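Local atomic coordinates of malonyl CoA-acyl carrier protein transacylase (PDB entry 3IM9), a protein that transfers the malonyl group from malonyl-CoA to the holo acyl carrier protein, supplying malonyl-ACP for bacterial fatty acid biosynthesis. Residues N89-S97 and K231-N239; N166-V174 and S288-R296. All coordinates share one frame; numbering follows the deposited sequence.

Contact 1 of 2, residues N89-S97 and K231-N239; sequences NPDFTMGHS and KFPVVQNVN
A first torsion of 43° wedges CG of Phe232 between its own backbone N and carbonyl carbon, turning one face of the ring to Pro90. Pro90 CG lies over that face in a CH-pi contact, 3.8 Å from the ring centroid and displaced toward the rim. Thr93 approaches the same ring from its edge. With OG1 anti to the backbone N (chi1 -177°), its methyl CG2 is left to meet Phe232 CE2 at 3.6 Å, while the hydroxyl turns to Ile14 O and Ser103 OG. One residue earlier, the edge of the Phe92 ring rests on the Pro233 ring, CD2 to CB 3.6 Å.

The backbones run nearly in the same direction, and Thr93 bonds to the residues flanking Val234, as in a parallel bridge. Thr93 N donates to Pro233 O at 3.0 Å. Val235 N returns a straighter bond to Thr93 O, 2.8 Å long with 169° at the hydrogen. Beyond this point the chains separate, and a water takes over the next rung, accepting from Gly95 N at 2.8 Å and donating to Val235 O at 2.7 Å. Farther along, the Asn237 side chain points to segment 89-97 and meets the backbone between Gly95 and Ser97.

Segment 231-239 thus lines the side of strand 92-95 that does not pair with strand 11-16, at the border of the parallel sheet. Ser97, probably the catalytic nucleophile, follows with a positive phi and bonds through OG to His207, consistent with the GxSxG nucleophile elbow of an alpha/beta-hydrolase-like core.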
# COMPACT_ATOMS: atom_id res chain seq x y z
N ASN A 89 -15.47 8.49 -10.28
CA ASN A 89 -15.14 8.39 -11.70
C ASN A 89 -13.64 8.48 -11.88
O ASN A 89 -13.11 9.45 -12.46
CB ASN A 89 -15.81 9.55 -12.47
CG ASN A 89 -17.33 9.57 -12.36
OD1 ASN A 89 -17.93 10.71 -12.31
ND2 ASN A 89 -17.94 8.43 -12.34
N PRO A 90 -12.89 7.50 -11.31
CA PRO A 90 -11.46 7.64 -11.48
C PRO A 90 -10.97 7.42 -12.89
O PRO A 90 -11.53 6.58 -13.59
CB PRO A 90 -10.91 6.52 -10.54
CG PRO A 90 -11.97 5.46 -10.52
CD PRO A 90 -13.25 6.28 -10.56
N ASP A 91 -9.93 8.14 -13.24
CA ASP A 91 -9.18 7.89 -14.47
C ASP A 91 -8.05 6.86 -14.27
O ASP A 91 -7.72 6.08 -15.19
CB ASP A 91 -8.64 9.20 -14.94
CG ASP A 91 -9.76 10.22 -15.19
OD1 ASP A 91 -10.56 9.90 -16.14
OD2 ASP A 91 -9.76 11.29 -14.57
N PHE A 92 -7.55 6.76 -13.01
CA PHE A 92 -6.45 5.83 -12.71
C PHE A 92 -6.55 5.53 -11.21
O PHE A 92 -7.29 6.15 -10.44
CB PHE A 92 -5.08 6.55 -12.85
CG PHE A 92 -4.78 7.08 -14.27
CD1 PHE A 92 -5.09 8.40 -14.52
CD2 PHE A 92 -4.26 6.25 -15.26
CE1 PHE A 92 -4.88 8.96 -15.83
CE2 PHE A 92 -4.01 6.79 -16.54
CZ PHE A 92 -4.34 8.14 -16.77
N THR A 93 -5.72 4.55 -10.81
CA THR A 93 -5.63 4.25 -9.36
C THR A 93 -4.24 3.73 -9.09
O THR A 93 -3.51 3.24 -9.97
CB THR A 93 -6.70 3.18 -9.01
OG1 THR A 93 -6.65 2.94 -7.59
CG2 THR A 93 -6.52 1.88 -9.71
N MET A 94 -3.87 3.83 -7.80
CA MET A 94 -2.64 3.18 -7.27
C MET A 94 -2.81 3.01 -5.79
O MET A 94 -3.67 3.63 -5.18
CB MET A 94 -1.34 4.00 -7.55
CG MET A 94 -1.30 5.33 -6.85
SD MET A 94 0.29 6.13 -6.92
CE MET A 94 -0.24 7.70 -6.29
N GLY A 95 -2.04 2.11 -5.23
CA GLY A 95 -2.10 1.92 -3.73
C GLY A 95 -0.75 1.47 -3.24
O GLY A 95 0.04 0.85 -3.99
N HIS A 96 -0.49 1.72 -1.95
CA HIS A 96 0.88 1.48 -1.42
C HIS A 96 1.00 0.07 -0.86
O HIS A 96 0.38 -0.21 0.18
CB HIS A 96 1.19 2.53 -0.37
CG HIS A 96 2.65 2.64 -0.04
ND1 HIS A 96 3.27 1.70 0.79
CD2 HIS A 96 3.54 3.63 -0.27
CE1 HIS A 96 4.55 2.05 0.93
NE2 HIS A 96 4.73 3.24 0.33
N SER A 97 1.71 -0.80 -1.60
CA SER A 97 2.00 -2.17 -1.16
C SER A 97 0.68 -2.94 -1.03
O SER A 97 0.08 -3.31 -2.05
CB SER A 97 2.87 -2.22 0.07
OG SER A 97 3.20 -3.57 0.37
N LYS A 231 -10.48 -2.08 -15.49
CA LYS A 231 -11.35 -1.14 -16.18
C LYS A 231 -10.76 0.25 -16.36
O LYS A 231 -11.22 1.04 -17.22
CB LYS A 231 -12.69 -1.09 -15.43
CG LYS A 231 -13.63 -2.29 -15.67
CD LYS A 231 -14.97 -2.05 -14.88
CE LYS A 231 -16.09 -3.10 -15.10
NZ LYS A 231 -15.52 -4.40 -15.38
N PHE A 232 -9.69 0.59 -15.63
CA PHE A 232 -8.94 1.84 -15.83
C PHE A 232 -7.52 1.45 -15.28
O PHE A 232 -7.44 0.46 -14.52
CB PHE A 232 -9.57 3.08 -15.12
CG PHE A 232 -10.05 2.79 -13.71
CD1 PHE A 232 -11.37 2.36 -13.47
CD2 PHE A 232 -9.18 2.89 -12.58
CE1 PHE A 232 -11.84 2.06 -12.21
CE2 PHE A 232 -9.66 2.56 -11.29
CZ PHE A 232 -10.93 2.11 -11.07
N PRO A 233 -6.48 2.19 -15.71
CA PRO A 233 -5.09 1.73 -15.39
C PRO A 233 -4.78 1.78 -13.86
O PRO A 233 -5.10 2.73 -13.17
CB PRO A 233 -4.19 2.72 -16.10
CG PRO A 233 -5.09 3.34 -17.32
CD PRO A 233 -6.49 3.32 -16.66
N VAL A 234 -4.09 0.72 -13.46
CA VAL A 234 -3.57 0.57 -12.07
C VAL A 234 -2.08 0.92 -12.23
O VAL A 234 -1.35 0.20 -13.00
CB VAL A 234 -3.75 -0.83 -11.59
CG1 VAL A 234 -3.11 -0.96 -10.17
CG2 VAL A 234 -5.23 -1.28 -11.58
N VAL A 235 -1.60 1.96 -11.57
CA VAL A 235 -0.16 2.31 -11.64
C VAL A 235 0.53 1.41 -10.63
O VAL A 235 0.33 1.57 -9.43
CB VAL A 235 0.09 3.76 -11.39
CG1 VAL A 235 1.60 4.12 -11.56
CG2 VAL A 235 -0.71 4.56 -12.47
N GLN A 236 1.30 0.43 -11.09
CA GLN A 236 1.82 -0.62 -10.22
C GLN A 236 3.09 -0.19 -9.50
O GLN A 236 3.94 0.58 -10.02
CB GLN A 236 2.04 -1.94 -10.96
CG GLN A 236 0.67 -2.41 -11.47
CD GLN A 236 0.69 -3.92 -11.78
OE1 GLN A 236 1.01 -4.33 -12.93
NE2 GLN A 236 0.36 -4.75 -10.81
N ASN A 237 3.23 -0.70 -8.25
CA ASN A 237 4.36 -0.33 -7.43
C ASN A 237 5.71 -0.75 -8.02
O ASN A 237 6.71 -0.10 -7.74
CB ASN A 237 4.22 -1.02 -6.04
CG ASN A 237 3.19 -0.41 -5.13
OD1 ASN A 237 2.60 0.69 -5.36
ND2 ASN A 237 2.94 -1.16 -4.09
N VAL A 238 5.73 -1.89 -8.74
CA VAL A 238 7.04 -2.49 -9.20
C VAL A 238 7.64 -1.57 -10.25
O VAL A 238 8.84 -1.35 -10.25
CB VAL A 238 6.86 -3.93 -9.75
CG1 VAL A 238 6.49 -4.85 -8.72
CG2 VAL A 238 5.82 -4.08 -10.79
N ASN A 239 6.80 -1.02 -11.16
CA ASN A 239 7.35 -0.30 -12.36
C ASN A 239 6.86 1.09 -12.56
O ASN A 239 7.33 1.79 -13.46
CB ASN A 239 7.04 -1.18 -13.65
CG ASN A 239 5.52 -1.27 -13.96
OD1 ASN A 239 4.68 -0.87 -13.14
ND2 ASN A 239 5.14 -1.74 -15.20
O HOH W 1 -0.62 0.61 -7.08

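Contact 2 of 2, residues N166-V174 and S288-R296; sequences NINCPGQIV and SGLIKKINR
Gln172, whose side chain crosses Leu290 at about a right angle, has its carbonyl O held by two backbone amides. Asn168 N bonds to it at 3.2 Å, and Cys169 N adds a weak bond at 3.4 Å. Two consecutive residues therefore face one on the partner strand, which is a classic beta bulge. The type II turn that follows is closed by Gln172 N donating to Cys169 O at 2.9 Å, with Gly171 at its positive-phi position.

The bulge presents Cys169 to helix 286-294. A chi1 of 67° places SG between the backbone N and the carbonyl carbon, and the sulfur settles among aliphatic groups: Leu290 CD2 touches SG at 3.6 Å, and the Lys293 chain lies along it through CD. The other Leu290 methyl covers the neighbouring residue, CD1 to Asn168 CB being 3.8 Å.

The hairpin of strands 162-169 and 172-176 belongs to the smaller, ferredoxin-like subdomain of the FabD fold, and the helix to the larger alpha/beta-hydrolase-like one. The contact is thus a piece of their interface, the axes of strand 166-169 and helix turns 288-294 being inclined at 68°.

Between these two segments the contacts are mostly apolar, and no hydrogen bond is exchanged. Pro170 sits at the C-terminal end of the helix, its CD 3.7 Å from Lys293 O, and it crosses Ile294 roughly at right angles. The tip of Ile294 continues inward until CD1 meets Asn168 O at 3.6 Å. That carbonyl oxygen is buried here and has no hydrogen-bonding partner, so the isoleucine and leucine carbons shield it without satisfying it. On the outer side, Lys293 lends its aliphatic stem to Cys169 while remaining largely exposed to solvent.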
# COMPACT_ATOMS: atom_id res chain seq x y z
N ASN A 166 10.73 1.17 0.30
CA ASN A 166 9.55 1.96 0.02
C ASN A 166 10.08 3.34 -0.28
O ASN A 166 10.64 4.03 0.57
CB ASN A 166 8.53 2.02 1.22
CG ASN A 166 7.98 0.73 1.70
OD1 ASN A 166 7.43 0.70 2.86
ND2 ASN A 166 7.95 -0.28 0.95
N ILE A 167 9.93 3.78 -1.52
CA ILE A 167 10.42 5.06 -2.00
C ILE A 167 9.22 6.03 -1.95
O ILE A 167 8.41 6.05 -2.84
CB ILE A 167 10.92 4.93 -3.47
CG1 ILE A 167 11.93 3.76 -3.63
CG2 ILE A 167 11.58 6.23 -3.84
CD1 ILE A 167 13.08 3.72 -2.74
N ASN A 168 9.07 6.68 -0.82
CA ASN A 168 7.80 7.33 -0.44
C ASN A 168 7.67 8.77 -0.85
O ASN A 168 6.65 9.13 -1.43
CB ASN A 168 7.54 7.14 1.08
CG ASN A 168 7.24 5.68 1.42
OD1 ASN A 168 6.97 4.87 0.54
ND2 ASN A 168 7.22 5.38 2.73
N CYS A 169 8.61 9.62 -0.46
CA CYS A 169 8.59 11.04 -0.88
C CYS A 169 9.99 11.55 -0.67
O CYS A 169 10.83 10.89 -0.08
CB CYS A 169 7.56 11.85 -0.09
SG CYS A 169 7.91 12.05 1.68
N PRO A 170 10.32 12.71 -1.20
CA PRO A 170 11.63 13.29 -0.88
C PRO A 170 11.84 13.35 0.59
O PRO A 170 10.96 13.88 1.36
CB PRO A 170 11.49 14.72 -1.44
CG PRO A 170 10.60 14.55 -2.61
CD PRO A 170 9.48 13.60 -2.05
N GLY A 171 12.96 12.74 1.06
CA GLY A 171 13.27 12.71 2.50
C GLY A 171 12.65 11.58 3.28
O GLY A 171 12.71 11.57 4.46
N GLN A 172 11.93 10.65 2.58
CA GLN A 172 11.41 9.51 3.35
C GLN A 172 11.60 8.26 2.48
O GLN A 172 10.86 8.01 1.52
CB GLN A 172 9.95 9.69 3.69
CG GLN A 172 9.43 8.45 4.53
CD GLN A 172 7.96 8.56 4.82
OE1 GLN A 172 7.48 9.62 5.39
NE2 GLN A 172 7.24 7.54 4.55
N ILE A 173 12.61 7.43 2.82
CA ILE A 173 12.95 6.19 2.10
C ILE A 173 13.02 5.11 3.15
O ILE A 173 13.83 5.20 4.05
CB ILE A 173 14.33 6.29 1.34
CG1 ILE A 173 14.36 7.51 0.34
CG2 ILE A 173 14.60 4.96 0.61
CD1 ILE A 173 13.27 7.58 -0.65
N VAL A 174 12.15 4.09 3.02
CA VAL A 174 12.27 2.96 3.94
C VAL A 174 13.18 1.97 3.30
O VAL A 174 13.05 1.68 2.14
CB VAL A 174 10.85 2.33 4.15
CG1 VAL A 174 10.95 1.19 5.20
CG2 VAL A 174 9.83 3.35 4.67
N SER A 288 -1.73 11.14 1.21
CA SER A 288 -1.94 12.54 0.90
C SER A 288 -0.75 13.32 1.37
O SER A 288 -0.22 14.21 0.66
CB SER A 288 -3.25 13.07 1.53
OG SER A 288 -4.41 12.35 1.10
N GLY A 289 -0.19 12.93 2.55
CA GLY A 289 1.02 13.63 3.05
C GLY A 289 2.22 13.41 2.17
O GLY A 289 3.02 14.30 2.00
N LEU A 290 2.38 12.20 1.64
CA LEU A 290 3.52 11.90 0.80
C LEU A 290 3.33 12.69 -0.50
O LEU A 290 4.31 13.20 -1.02
CB LEU A 290 3.58 10.40 0.45
CG LEU A 290 3.80 9.50 1.72
CD1 LEU A 290 3.85 8.04 1.20
CD2 LEU A 290 5.12 9.83 2.46
N ILE A 291 2.13 12.68 -1.07
CA ILE A 291 1.96 13.40 -2.37
C ILE A 291 2.21 14.89 -2.21
O ILE A 291 2.82 15.48 -3.11
CB ILE A 291 0.63 13.09 -2.98
CG1 ILE A 291 0.62 11.61 -3.36
CG2 ILE A 291 0.39 13.95 -4.25
CD1 ILE A 291 -0.74 11.08 -3.84
N LYS A 292 1.78 15.47 -1.09
CA LYS A 292 2.03 16.88 -0.84
C LYS A 292 3.52 17.20 -0.89
O LYS A 292 3.90 18.28 -1.38
CB LYS A 292 1.42 17.28 0.53
CG LYS A 292 1.65 18.78 0.93
CD LYS A 292 1.14 19.79 -0.05
CE LYS A 292 -0.43 19.75 -0.14
NZ LYS A 292 -0.91 20.71 -1.19
N LYS A 293 4.38 16.31 -0.44
CA LYS A 293 5.83 16.52 -0.48
C LYS A 293 6.40 16.30 -1.85
O LYS A 293 7.48 16.74 -2.16
CB LYS A 293 6.54 15.60 0.55
CG LYS A 293 6.28 16.09 2.01
CD LYS A 293 6.67 15.06 3.16
CE LYS A 293 5.85 15.23 4.51
NZ LYS A 293 5.59 13.95 5.30
N ILE A 294 5.69 15.53 -2.66
CA ILE A 294 6.10 15.25 -4.07
C ILE A 294 5.70 16.43 -4.98
O ILE A 294 6.47 16.83 -5.87
CB ILE A 294 5.50 13.93 -4.60
CG1 ILE A 294 6.16 12.75 -3.82
CG2 ILE A 294 5.76 13.73 -6.17
CD1 ILE A 294 5.36 11.44 -3.88
N ASN A 295 4.45 16.87 -4.85
CA ASN A 295 3.94 17.97 -5.69
C ASN A 295 2.95 18.78 -4.90
O ASN A 295 1.89 18.29 -4.48
CB ASN A 295 3.31 17.42 -6.98
CG ASN A 295 2.88 18.53 -7.90
OD1 ASN A 295 2.08 19.41 -7.48
ND2 ASN A 295 3.31 18.44 -9.17
N ARG A 296 3.28 20.04 -4.64
CA ARG A 296 2.44 20.86 -3.78
C ARG A 296 1.27 21.53 -4.47
O ARG A 296 0.49 22.17 -3.78
CB ARG A 296 3.27 21.93 -3.02
CG ARG A 296 3.99 22.87 -3.94
CD ARG A 296 4.62 24.10 -3.21
NE ARG A 296 5.82 23.77 -2.41
CZ ARG A 296 6.78 24.64 -2.08
NH1 ARG A 296 6.72 25.90 -2.49
NH2 ARG A 296 7.81 24.26 -1.33

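How the contacts relate
The centres of contacts 1 and 2 lie about 17 Å apart, and the two meet at His96. Both are partly buried, in similar proportion, but contact 1 has no fully exposed touching residue and belongs to the larger subdomain, whereas contact 2 joins that subdomain to the smaller one and reaches the surface at Pro170 and Lys293. Backbone hydrogen bonds and a water link 89-97 with 231-239, while 166-174 and 288-296 meet through aliphatic and sulfur contacts. The His96 imidazole meets the side chains of Asn166 and Asn168, which places the hairpin beside the probable active site at Ser97. Separately, Met94 CE packs near Ile291 CD1, joining strand 92-95 to the helix.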